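Local coordinates for FMN reductase [NAD(P)H] (Bacillus subtilis, PDB 1ZCH), which catalyses the NAD(P)H-dependent interconversion of FMN and its reduced form FMNH2, and also reduces nitroaromatic compounds, quinones, chromates and azo dyes, at residues E20-Q24 with E25-Q29; N2-I5 with K6-D10; R85-A89 with L90-H94; S226-E229 with R230-P234. All coordinates share one frame; numbering follows the deposited sequence. Where two conformers were deposited one is given.

Interaction 1 of 4, residues E20-Q24 with E25-Q29; sequences EPVAQ and EQLDQ
Val22 and Leu27 make the apolar part of this helix start, where the chain enters helix 24-36. CG1 of Val22 lies 3.8 Å from CD2 of Leu27, and the two branched side chains meet at about a right angle. Val22 holds CG1 anti to its own backbone N (chi1 175°), which puts that methyl against the first turn. Both residues also pack on Val75 of strand 75-82, a good place for two compact aliphatic groups.

The backbone bonds start at Ala23, the N-cap. Its O accepts from Leu27 N at 3.1 Å and, weakly, from Gln26 N at 3.0 Å. Alanine brings no side-chain acceptor to this position. A water accepts from Ala23 N at 3.0 Å and donates to Pro21 O, joining the N-cap residue to the loop before it. One residue further on, Asp28 N bonds to Gln24 O at 2.9 Å.

Among the polar side chains, Gln24 NE2 donates to Asp28 OD1 across 2.6 Å. A bend at chi2 (58°) brings the amide round to Asp28; it reaches OD1 from above the carboxylate, about 50° out of that plane, while OD1 stays in the plane of the amide. Gln178 of the second subunit adds a weak bond to OD1.

The apolar pair joins the residue just before the N-cap to the fourth residue after it, the arrangement known as a hydrophobic staple.

Interaction 2 of 4, residues N2-I5 with K6-D10; sequences NEVI and KSLTD
Thr9 and Ile5 share a polar grip: Ile5 O takes Thr9 N at 3.0 Å and Thr9 OG1 at 2.8 Å, the two donors arriving from opposite faces of the carbonyl plane. Thr9 places OG1 between its backbone N and carbonyl carbon (chi1 60°), and this swings the hydroxyl back over the preceding turn. A valine here would probably leave Ile5 O with only the backbone N-H of the two donors described.

Up to Thr9 the backbone bonds run i to i+4, such as Lys6 N to Asn2 O at 2.9 Å and Leu8 N to Val4 O at 2.9 Å. Asn2 is the N-cap, and its short amide side chain can fold back so that OD1 accepts from Ile5 N at 2.7 Å in an almost straight bond (176°). Its ND2 reaches Ser127 OG of the second subunit.

In the apolar contacts, Val4 CG1 and Leu8 CD1 are 4.0 Å apart, the side chains lying side by side and pointing the same way. Ile5 CG2 meets Thr9 CG2 at 4.1 Å, and the Ile5 side chain also packs on Ala124 of the second subunit.

The whole is a short, side-chain-capped N-terminal helix that leads directly into the FMN-binding residues beginning at His11.

Interaction 3 of 4, residues R85-A89 with L90-H94; sequences RAKIA and LEDLH
Ile88 O bonds to Leu93 N five residues on, at 3.0 Å, and only weakly to Asp92 N, which makes a wider pi-type turn; the axes of the short segments 85-89 and 90-94 diverge by 35°.

Lys87 and Glu91 form a salt bridge with 2.7 Å between NZ and OE1. The lysine leaves with CG anti to its backbone N (chi1 -179°) and then bends at its last two torsions, bringing NZ down on OE1 from above the carboxylate plane, 42° out of it. Lysine suits the site because its flexible chain carries a positive charge across one turn to Glu91, four residues on. A water accepts from NZ at 2.6 Å and donates to Asp92 OD1 at 2.8 Å, bringing in a second acid.

On the apolar side Ile88 CG2 faces Leu93 CG at 4.3 Å. Ala89 O lies at the edge of the His94 ring, near its plane, 3.0 Å from CD2, while NE2 bonds to Ser221 OG of the second subunit.

Helix 84-94 directly follows strand 75-82, and Arg85 ties its start to Thr47 of strand 46-51; Ile88 and Ala89 pack against Gln190 and Ser221 of the second subunit.

Interaction 4 of 4, residues S226-E229 with R230-P234; sequences SYYE and RLYYP
The hydroxyl OH of Tyr232 is gripped by Glu105 OE2 of the second subunit and by a water that donates to it at 2.9 Å. The same water donates to Tyr228 OH, also at 2.9 Å, and that hydroxyl bonds to Gln45 OE1 of the second subunit. With the water donating to both, the arrangement is consistent with each phenol donating its own hydrogen bond to its acceptor on the second subunit.

The two rings lie side by side and point the same way. They meet edge to edge, with Tyr228 CE1 and Tyr232 CE2 3.8 Å apart and each atom near the plane of the other ring. Tyrosine suits these positions because a flat ring packs while its hydroxyl still bonds.

Next door, Glu229 and Arg230 form a salt bridge, OE1 lying 3.0 Å from NE. Glu229 has CG between its backbone N and carbonyl carbon (chi1 50°) and bends at chi2 (96°), so the carboxylate runs alongside the arginine chain, its OE2 over one face of the guanidinium and the two planes 81° apart. Were Glu229 an alanine, Arg230 would probably lose this charged mate and its guanidinium be freer to turn.

The side chain of Tyr227 is about 8 Å from a bound FMN, so the segment runs past the flavin site at the subunit boundary. There a charge pair between adjacent residues lies where the helix gives way to loop, while two hydroxyls, one from each element, bond to the second subunit and are joined by water.

All four contacts are local and all reach the second subunit, yet none touches another. Interactions 1, 2 and 3 are partly buried, whereas interaction 4 is a surface contact. Interaction 1 opens helix 24-36, and interaction 2 spans the whole of the preceding helix 3-9, about 21 Å away between centres; one has an alanine at the N-cap position and an apolar staple across it, the other an asparagine whose side chain caps. Interaction 3, inside helix 84-94, widens to a pi-type turn in its later half and carries a lysine-glutamate bridge. Interaction 4, across the chain's centre from both 1 and 2, runs from a weakly bonded helix end into loop and relies on aromatic edges, water and charge.

Interaction 1 of 4, residues E20-Q24 with E25-Q29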
loop_
_atom_site.group_PDB
_atom_site.type_symbol
_atom_site.label_atom_id
_atom_site.label_comp_id
_atom_site.label_asym_id
_atom_site.label_seq_id
_atom_site.Cartn_x
_atom_site.Cartn_y
_atom_site.Cartn_z
ATOM N N GLU A 20 -0.034 -13.523 -25.509
ATOM C CA GLU A 20 -0.637 -12.315 -26.069
ATOM C C GLU A 20 0.007 -11.083 -25.443
ATOM O O GLU A 20 0.154 -10.999 -24.225
ATOM C CB GLU A 20 -2.145 -12.297 -25.791
ATOM C CG GLU A 20 -2.948 -11.367 -26.699
ATOM C CD GLU A 20 -4.386 -11.186 -26.238
ATOM O OE1 GLU A 20 -4.972 -12.153 -25.707
ATOM O OE2 GLU A 20 -4.939 -10.081 -26.419
ATOM N N PRO A 21 0.397 -10.102 -26.271
ATOM C CA PRO A 21 1.023 -8.892 -25.737
ATOM C C PRO A 21 0.031 -7.986 -25.016
ATOM O O PRO A 21 -1.176 -8.075 -25.229
ATOM C CB PRO A 21 1.598 -8.231 -26.984
ATOM C CG PRO A 21 0.584 -8.583 -28.026
ATOM C CD PRO A 21 0.325 -10.049 -27.743
ATOM N N VAL A 22 0.550 -7.128 -24.147
ATOM C CA VAL A 22 -0.291 -6.182 -23.429
ATOM C C VAL A 22 -0.109 -4.857 -24.158
ATOM O O VAL A 22 1.006 -4.340 -24.250
ATOM C CB VAL A 22 0.148 -6.029 -21.955
ATOM C CG1 VAL A 22 -0.683 -4.948 -21.276
ATOM C CG2 VAL A 22 -0.026 -7.357 -21.225
ATOM N N ALA A 23 -1.205 -4.323 -24.688
ATOM C CA ALA A 23 -1.171 -3.068 -25.431
ATOM C C ALA A 23 -0.612 -1.903 -24.622
ATOM O O ALA A 23 -0.920 -1.741 -23.436
ATOM C CB ALA A 23 -2.573 -2.725 -25.935
ATOM N N GLN A 24 0.210 -1.086 -25.276
ATOM C CA GLN A 24 0.811 0.075 -24.630
ATOM C C GLN A 24 -0.276 0.978 -24.064
ATOM O O GLN A 24 -0.123 1.545 -22.984
ATOM C CB GLN A 24 1.656 0.863 -25.637
ATOM C CG GLN A 24 2.227 2.164 -25.092
ATOM C CD GLN A 24 3.090 1.947 -23.864
ATOM O OE1 GLN A 24 4.027 1.152 -23.887
ATOM N NE2 GLN A 24 2.781 2.658 -22.785
ATOM N N GLU A 25 -1.375 1.105 -24.798
ATOM C CA GLU A 25 -2.482 1.946 -24.364
ATOM C C GLU A 25 -3.035 1.490 -23.022
ATOM O O GLU A 25 -3.411 2.317 -22.190
ATOM C CB GLU A 25 -3.602 1.935 -25.402
ATOM C CG GLU A 25 -4.632 3.031 -25.195
ATOM C CD GLU A 25 -5.719 3.021 -26.254
ATOM O OE1 GLU A 25 -5.416 2.664 -27.411
ATOM O OE2 GLU A 25 -6.869 3.386 -25.933
ATOM N N GLN A 26 -3.094 0.177 -22.812
ATOM C CA GLN A 26 -3.606 -0.351 -21.552
ATOM C C GLN A 26 -2.613 -0.057 -20.432
ATOM O O GLN A 26 -3.009 0.307 -19.325
ATOM C CB GLN A 26 -3.866 -1.858 -21.661
ATOM C CG GLN A 26 -4.961 -2.214 -22.669
ATOM C CD GLN A 26 -5.319 -3.690 -22.651
ATOM O OE1 GLN A 26 -4.445 -4.554 -22.687
ATOM N NE2 GLN A 26 -6.611 -3.984 -22.602
ATOM N N LEU A 27 -1.324 -0.213 -20.721
ATOM C CA LEU A 27 -0.305 0.075 -19.725
ATOM C C LEU A 27 -0.384 1.551 -19.336
ATOM O O LEU A 27 -0.228 1.898 -18.165
ATOM C CB LEU A 27 1.089 -0.260 -20.270
ATOM C CG LEU A 27 1.392 -1.753 -20.441
ATOM C CD1 LEU A 27 2.799 -1.943 -21.004
ATOM C CD2 LEU A 27 1.260 -2.455 -19.093
ATOM N N ASP A 28 -0.638 2.421 -20.311
ATOM C CA ASP A 28 -0.745 3.850 -20.019
ATOM C C ASP A 28 -1.898 4.118 -19.059
ATOM O O ASP A 28 -1.776 4.922 -18.136
ATOM C CB ASP A 28 -0.971 4.671 -21.295
ATOM C CG ASP A 28 0.239 4.693 -22.208
ATOM O OD1 ASP A 28 1.380 4.616 -21.703
ATOM O OD2 ASP A 28 0.048 4.810 -23.437
ATOM N N GLN A 29 -3.026 3.449 -19.284
ATOM C CA GLN A 29 -4.195 3.629 -18.429
ATOM C C GLN A 29 -3.911 3.155 -17.007
ATOM O O GLN A 29 -4.310 3.796 -16.037
ATOM C CB GLN A 29 -5.392 2.862 -18.997
ATOM C CG GLN A 29 -5.919 3.428 -20.305
ATOM C CD GLN A 29 -7.067 2.614 -20.865
ATOM O OE1 GLN A 29 -8.125 2.499 -20.247
ATOM N NE2 GLN A 29 -6.861 2.042 -22.041
HETATM O O HOH W 1 -3.658 -6.095 -24.383
#

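Interaction 2 of 4, residues N2-I5 with K6-D10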
loop_
_atom_site.group_PDB
_atom_site.type_symbol
_atom_site.label_atom_id
_atom_site.label_comp_id
_atom_site.label_asym_id
_atom_site.label_seq_id
_atom_site.Cartn_x
_atom_site.Cartn_y
_atom_site.Cartn_z
ATOM N N ASN A 2 -21.997 -1.426 -8.220
ATOM C CA ASN A 2 -21.515 -0.826 -9.458
ATOM C C ASN A 2 -20.359 -1.618 -10.062
ATOM O O ASN A 2 -19.863 -2.571 -9.459
ATOM C CB ASN A 2 -21.081 0.627 -9.224
ATOM C CG ASN A 2 -19.922 0.744 -8.253
ATOM O OD1 ASN A 2 -18.954 -0.011 -8.331
ATOM N ND2 ASN A 2 -20.006 1.710 -7.344
ATOM N N GLU A 3 -19.934 -1.207 -11.253
ATOM C CA GLU A 3 -18.854 -1.876 -11.970
ATOM C C GLU A 3 -17.530 -1.906 -11.219
ATOM O O GLU A 3 -16.795 -2.889 -11.292
ATOM C CB GLU A 3 -18.648 -1.214 -13.336
ATOM C CG GLU A 3 -19.885 -1.246 -14.221
ATOM C CD GLU A 3 -20.342 -2.661 -14.535
ATOM O OE1 GLU A 3 -21.497 -2.825 -14.981
ATOM O OE2 GLU A 3 -19.549 -3.608 -14.343
ATOM N N VAL A 4 -17.218 -0.831 -10.505
ATOM C CA VAL A 4 -15.969 -0.777 -9.756
ATOM C C VAL A 4 -15.966 -1.808 -8.633
ATOM O O VAL A 4 -15.030 -2.592 -8.510
ATOM C CB VAL A 4 -15.736 0.623 -9.156
ATOM C CG1 VAL A 4 -14.455 0.633 -8.336
ATOM C CG2 VAL A 4 -15.650 1.654 -10.276
ATOM N N ILE A 5 -17.016 -1.807 -7.817
ATOM C CA ILE A 5 -17.110 -2.750 -6.709
ATOM C C ILE A 5 -17.139 -4.182 -7.236
ATOM O O ILE A 5 -16.523 -5.077 -6.662
ATOM C CB ILE A 5 -18.378 -2.504 -5.861
ATOM C CG1 ILE A 5 -18.386 -1.071 -5.327
ATOM C CG2 ILE A 5 -18.423 -3.485 -4.700
ATOM C CD1 ILE A 5 -17.244 -0.750 -4.385
ATOM N N LYS A 6 -17.859 -4.398 -8.332
ATOM C CA LYS A 6 -17.926 -5.734 -8.912
ATOM C C LYS A 6 -16.540 -6.206 -9.334
ATOM O O LYS A 6 -16.170 -7.354 -9.099
ATOM C CB LYS A 6 -18.856 -5.756 -10.128
ATOM C CG LYS A 6 -20.332 -5.708 -9.788
ATOM C CD LYS A 6 -21.178 -5.911 -11.040
ATOM C CE LYS A 6 -22.664 -5.889 -10.716
ATOM N NZ LYS A 6 -23.491 -6.042 -11.943
ATOM N N SER A 7 -15.770 -5.319 -9.955
ATOM C CA SER A 7 -14.436 -5.687 -10.406
ATOM C C SER A 7 -13.509 -5.964 -9.222
ATOM O O SER A 7 -12.794 -6.968 -9.213
ATOM C CB SER A 7 -13.848 -4.582 -11.293
ATOM O OG SER A 7 -12.646 -5.010 -11.918
ATOM N N LEU A 8 -13.530 -5.088 -8.221
ATOM C CA LEU A 8 -12.676 -5.258 -7.044
ATOM C C LEU A 8 -12.959 -6.542 -6.269
ATOM O O LEU A 8 -12.032 -7.232 -5.834
ATOM C CB LEU A 8 -12.827 -4.062 -6.095
ATOM C CG LEU A 8 -12.313 -2.722 -6.629
ATOM C CD1 LEU A 8 -12.634 -1.612 -5.633
ATOM C CD2 LEU A 8 -10.815 -2.811 -6.870
ATOM N N THR A 9 -14.236 -6.861 -6.092
ATOM C CA THR A 9 -14.614 -8.052 -5.344
ATOM C C THR A 9 -14.498 -9.362 -6.121
ATOM O O THR A 9 -14.708 -10.434 -5.560
ATOM C CB THR A 9 -16.048 -7.913 -4.767
ATOM O OG1 THR A 9 -16.990 -7.721 -5.830
ATOM C CG2 THR A 9 -16.121 -6.713 -3.829
ATOM N N ASP A 10 -14.151 -9.284 -7.404
ATOM C CA ASP A 10 -14.000 -10.492 -8.215
ATOM C C ASP A 10 -12.522 -10.862 -8.375
ATOM O O ASP A 10 -12.175 -11.781 -9.119
ATOM C CB ASP A 10 -14.628 -10.284 -9.597
ATOM C CG ASP A 10 -14.823 -11.590 -10.350
ATOM O OD1 ASP A 10 -15.390 -12.534 -9.759
ATOM O OD2 ASP A 10 -14.418 -11.671 -11.529
#

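Interaction 3 of 4, residues R85-A89 with L90-H94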
loop_
_atom_site.group_PDB
_atom_site.type_symbol
_atom_site.label_atom_id
_atom_site.label_comp_id
_atom_site.label_asym_id
_atom_site.label_seq_id
_atom_site.Cartn_x
_atom_site.Cartn_y
_atom_site.Cartn_z
ATOM N N ARG A 85 13.668 11.303 -5.919
ATOM C CA ARG A 85 13.111 12.540 -6.454
ATOM C C ARG A 85 13.070 13.567 -5.318
ATOM O O ARG A 85 13.246 14.763 -5.545
ATOM C CB ARG A 85 11.708 12.309 -7.032
ATOM C CG ARG A 85 11.711 11.625 -8.405
ATOM C CD ARG A 85 10.301 11.593 -9.007
ATOM N NE ARG A 85 9.418 10.755 -8.204
ATOM C CZ ARG A 85 9.209 9.463 -8.426
ATOM N NH1 ARG A 85 9.808 8.857 -9.444
ATOM N NH2 ARG A 85 8.430 8.769 -7.607
ATOM N N ALA A 86 12.844 13.097 -4.095
ATOM C CA ALA A 86 12.822 13.988 -2.935
ATOM C C ALA A 86 14.247 14.495 -2.704
ATOM O O ALA A 86 14.456 15.656 -2.350
ATOM C CB ALA A 86 12.329 13.241 -1.691
ATOM N N LYS A 87 15.229 13.620 -2.902
ATOM C CA LYS A 87 16.622 14.015 -2.718
ATOM C C LYS A 87 16.949 15.151 -3.682
ATOM O O LYS A 87 17.577 16.141 -3.303
ATOM C CB LYS A 87 17.562 12.843 -2.992
ATOM C CG LYS A 87 19.032 13.193 -2.791
ATOM C CD LYS A 87 19.936 12.178 -3.460
ATOM C CE LYS A 87 20.696 12.798 -4.619
ATOM N NZ LYS A 87 21.652 13.847 -4.159
ATOM N N ILE A 88 16.531 14.996 -4.935
ATOM C CA ILE A 88 16.774 16.016 -5.949
ATOM C C ILE A 88 16.118 17.328 -5.536
ATOM O O ILE A 88 16.726 18.400 -5.625
ATOM C CB ILE A 88 16.209 15.584 -7.315
ATOM C CG1 ILE A 88 17.000 14.381 -7.843
ATOM C CG2 ILE A 88 16.247 16.758 -8.298
ATOM C CD1 ILE A 88 16.403 13.738 -9.085
ATOM N N ALA A 89 14.873 17.235 -5.078
ATOM C CA ALA A 89 14.128 18.415 -4.651
ATOM C C ALA A 89 14.807 19.155 -3.501
ATOM O O ALA A 89 14.958 20.375 -3.542
ATOM C CB ALA A 89 12.712 18.013 -4.244
ATOM N N LEU A 90 15.207 18.422 -2.468
ATOM C CA LEU A 90 15.841 19.055 -1.315
ATOM C C LEU A 90 17.284 19.486 -1.525
ATOM O O LEU A 90 17.623 20.660 -1.360
ATOM C CB LEU A 90 15.777 18.137 -0.092
ATOM C CG LEU A 90 14.482 18.177 0.728
ATOM C CD1 LEU A 90 13.332 17.570 -0.069
ATOM C CD2 LEU A 90 14.694 17.425 2.026
ATOM N N GLU A 91 18.128 18.532 -1.890
ATOM C CA GLU A 91 19.547 18.802 -2.072
ATOM C C GLU A 91 19.929 19.599 -3.309
ATOM O O GLU A 91 20.685 20.567 -3.220
ATOM C CB GLU A 91 20.325 17.484 -2.076
ATOM C CG GLU A 91 20.153 16.660 -0.812
ATOM C CD GLU A 91 21.038 15.428 -0.803
ATOM O OE1 GLU A 91 21.774 15.209 -1.790
ATOM O OE2 GLU A 91 20.995 14.678 0.191
ATOM N N ASP A 92 19.414 19.193 -4.463
ATOM C CA ASP A 92 19.768 19.857 -5.705
ATOM C C ASP A 92 19.007 21.130 -6.044
ATOM O O ASP A 92 19.591 22.076 -6.575
ATOM C CB ASP A 92 19.655 18.863 -6.864
ATOM C CG ASP A 92 20.432 17.583 -6.606
ATOM O OD1 ASP A 92 21.403 17.623 -5.818
ATOM O OD2 ASP A 92 20.086 16.541 -7.198
ATOM N N LEU A 93 17.718 21.177 -5.735
ATOM C CA LEU A 93 16.936 22.361 -6.068
ATOM C C LEU A 93 16.802 23.399 -4.956
ATOM O O LEU A 93 16.452 24.549 -5.226
ATOM C CB LEU A 93 15.540 21.946 -6.547
ATOM C CG LEU A 93 15.485 20.975 -7.734
ATOM C CD1 LEU A 93 14.035 20.801 -8.188
ATOM C CD2 LEU A 93 16.333 21.507 -8.880
ATOM N N HIS A 94 17.084 23.014 -3.717
ATOM C CA HIS A 94 16.948 23.956 -2.609
ATOM C C HIS A 94 18.080 23.938 -1.589
ATOM O O HIS A 94 18.004 24.606 -0.556
ATOM C CB HIS A 94 15.602 23.721 -1.923
ATOM C CG HIS A 94 14.435 23.944 -2.833
ATOM N ND1 HIS A 94 14.064 25.196 -3.274
ATOM C CD2 HIS A 94 13.609 23.068 -3.454
ATOM C CE1 HIS A 94 13.062 25.082 -4.128
ATOM N NE2 HIS A 94 12.767 23.801 -4.254
HETATM O O HOH W 2 23.272 15.805 -4.852
#

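Interaction 4 of 4, residues S226-E229 with R230-P234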
loop_
_atom_site.group_PDB
_atom_site.type_symbol
_atom_site.label_atom_id
_atom_site.label_comp_id
_atom_site.label_asym_id
_atom_site.label_seq_id
_atom_site.Cartn_x
_atom_site.Cartn_y
_atom_site.Cartn_z
ATOM N N SER A 226 3.923 -21.978 8.594
ATOM C CA SER A 226 5.019 -22.566 7.824
ATOM C C SER A 226 5.947 -21.501 7.243
ATOM O O SER A 226 7.072 -21.800 6.846
ATOM C CB SER A 226 4.479 -23.446 6.691
ATOM O OG SER A 226 3.935 -22.672 5.637
ATOM N N TYR A 227 5.477 -20.258 7.193
ATOM C CA TYR A 227 6.290 -19.170 6.660
ATOM C C TYR A 227 6.934 -18.295 7.726
ATOM O O TYR A 227 8.125 -17.996 7.662
ATOM C CB TYR A 227 5.458 -18.247 5.758
ATOM C CG TYR A 227 5.207 -18.763 4.365
ATOM C CD1 TYR A 227 4.078 -19.529 4.074
ATOM C CD2 TYR A 227 6.099 -18.478 3.330
ATOM C CE1 TYR A 227 3.842 -20.000 2.782
ATOM C CE2 TYR A 227 5.872 -18.944 2.035
ATOM C CZ TYR A 227 4.743 -19.704 1.771
ATOM O OH TYR A 227 4.523 -20.175 0.496
ATOM N N TYR A 228 6.140 -17.890 8.710
ATOM C CA TYR A 228 6.617 -16.975 9.736
ATOM C C TYR A 228 7.387 -17.530 10.929
ATOM O O TYR A 228 7.735 -16.775 11.835
ATOM C CB TYR A 228 5.442 -16.111 10.219
ATOM C CG TYR A 228 4.838 -15.244 9.125
ATOM C CD1 TYR A 228 5.578 -14.904 7.988
ATOM C CD2 TYR A 228 3.548 -14.721 9.249
ATOM C CE1 TYR A 228 5.050 -14.064 7.003
ATOM C CE2 TYR A 228 3.013 -13.875 8.268
ATOM C CZ TYR A 228 3.773 -13.553 7.151
ATOM O OH TYR A 228 3.263 -12.709 6.186
ATOM N N GLU A 229 7.671 -18.828 10.928
ATOM C CA GLU A 229 8.423 -19.432 12.025
ATOM C C GLU A 229 9.900 -19.040 11.945
ATOM O O GLU A 229 10.676 -19.315 12.859
ATOM C CB GLU A 229 8.264 -20.958 11.996
ATOM C CG GLU A 229 8.540 -21.591 10.642
ATOM C CD GLU A 229 9.954 -22.109 10.518
ATOM O OE1 GLU A 229 10.335 -22.526 9.404
ATOM O OE2 GLU A 229 10.679 -22.107 11.537
ATOM N N ARG A 230 10.274 -18.388 10.847
ATOM C CA ARG A 230 11.648 -17.923 10.634
ATOM C C ARG A 230 11.625 -16.562 9.946
ATOM O O ARG A 230 10.686 -16.249 9.216
ATOM C CB ARG A 230 12.421 -18.902 9.742
ATOM C CG ARG A 230 12.658 -20.267 10.355
ATOM C CD ARG A 230 13.208 -21.244 9.325
ATOM N NE ARG A 230 13.297 -22.600 9.859
ATOM C CZ ARG A 230 14.146 -22.976 10.811
ATOM N NH1 ARG A 230 14.991 -22.098 11.337
ATOM N NH2 ARG A 230 14.140 -24.230 11.249
ATOM N N LEU A 231 12.654 -15.751 10.187
ATOM C CA LEU A 231 12.757 -14.448 9.532
ATOM C C LEU A 231 13.370 -14.801 8.179
ATOM O O LEU A 231 14.594 -14.818 8.030
ATOM C CB LEU A 231 13.692 -13.523 10.320
ATOM C CG LEU A 231 13.977 -12.130 9.740
ATOM C CD1 LEU A 231 12.680 -11.351 9.568
ATOM C CD2 LEU A 231 14.923 -11.382 10.666
ATOM N N TYR A 232 12.515 -15.094 7.202
ATOM C CA TYR A 232 12.977 -15.509 5.884
ATOM C C TYR A 232 13.864 -14.521 5.126
ATOM O O TYR A 232 14.697 -14.940 4.325
ATOM C CB TYR A 232 11.782 -15.976 5.027
ATOM C CG TYR A 232 10.663 -14.971 4.816
ATOM C CD1 TYR A 232 10.826 -13.898 3.950
ATOM C CD2 TYR A 232 9.426 -15.120 5.455
ATOM C CE1 TYR A 232 9.796 -12.995 3.714
ATOM C CE2 TYR A 232 8.380 -14.214 5.225
ATOM C CZ TYR A 232 8.578 -13.153 4.348
ATOM O OH TYR A 232 7.571 -12.244 4.088
ATOM N N TYR A 233 13.696 -13.225 5.377
ATOM C CA TYR A 233 14.535 -12.198 4.744
ATOM C C TYR A 233 15.171 -11.368 5.862
ATOM O O TYR A 233 14.677 -10.296 6.208
ATOM C CB TYR A 233 13.712 -11.262 3.840
ATOM C CG TYR A 233 13.163 -11.878 2.569
ATOM C CD1 TYR A 233 13.736 -13.021 2.006
ATOM C CD2 TYR A 233 12.075 -11.298 1.914
ATOM C CE1 TYR A 233 13.234 -13.571 0.826
ATOM C CE2 TYR A 233 11.570 -11.836 0.736
ATOM C CZ TYR A 233 12.150 -12.970 0.197
ATOM O OH TYR A 233 11.637 -13.497 -0.968
ATOM N N PRO A 234 16.280 -11.858 6.442
ATOM C CA PRO A 234 16.975 -11.158 7.527
ATOM C C PRO A 234 17.904 -10.036 7.069
ATOM O O PRO A 234 18.558 -9.386 7.887
ATOM C CB PRO A 234 17.734 -12.288 8.213
ATOM C CG PRO A 234 18.154 -13.129 7.045
ATOM C CD PRO A 234 16.889 -13.179 6.194
HETATM O O HOH W 3 4.717 -12.420 3.738
#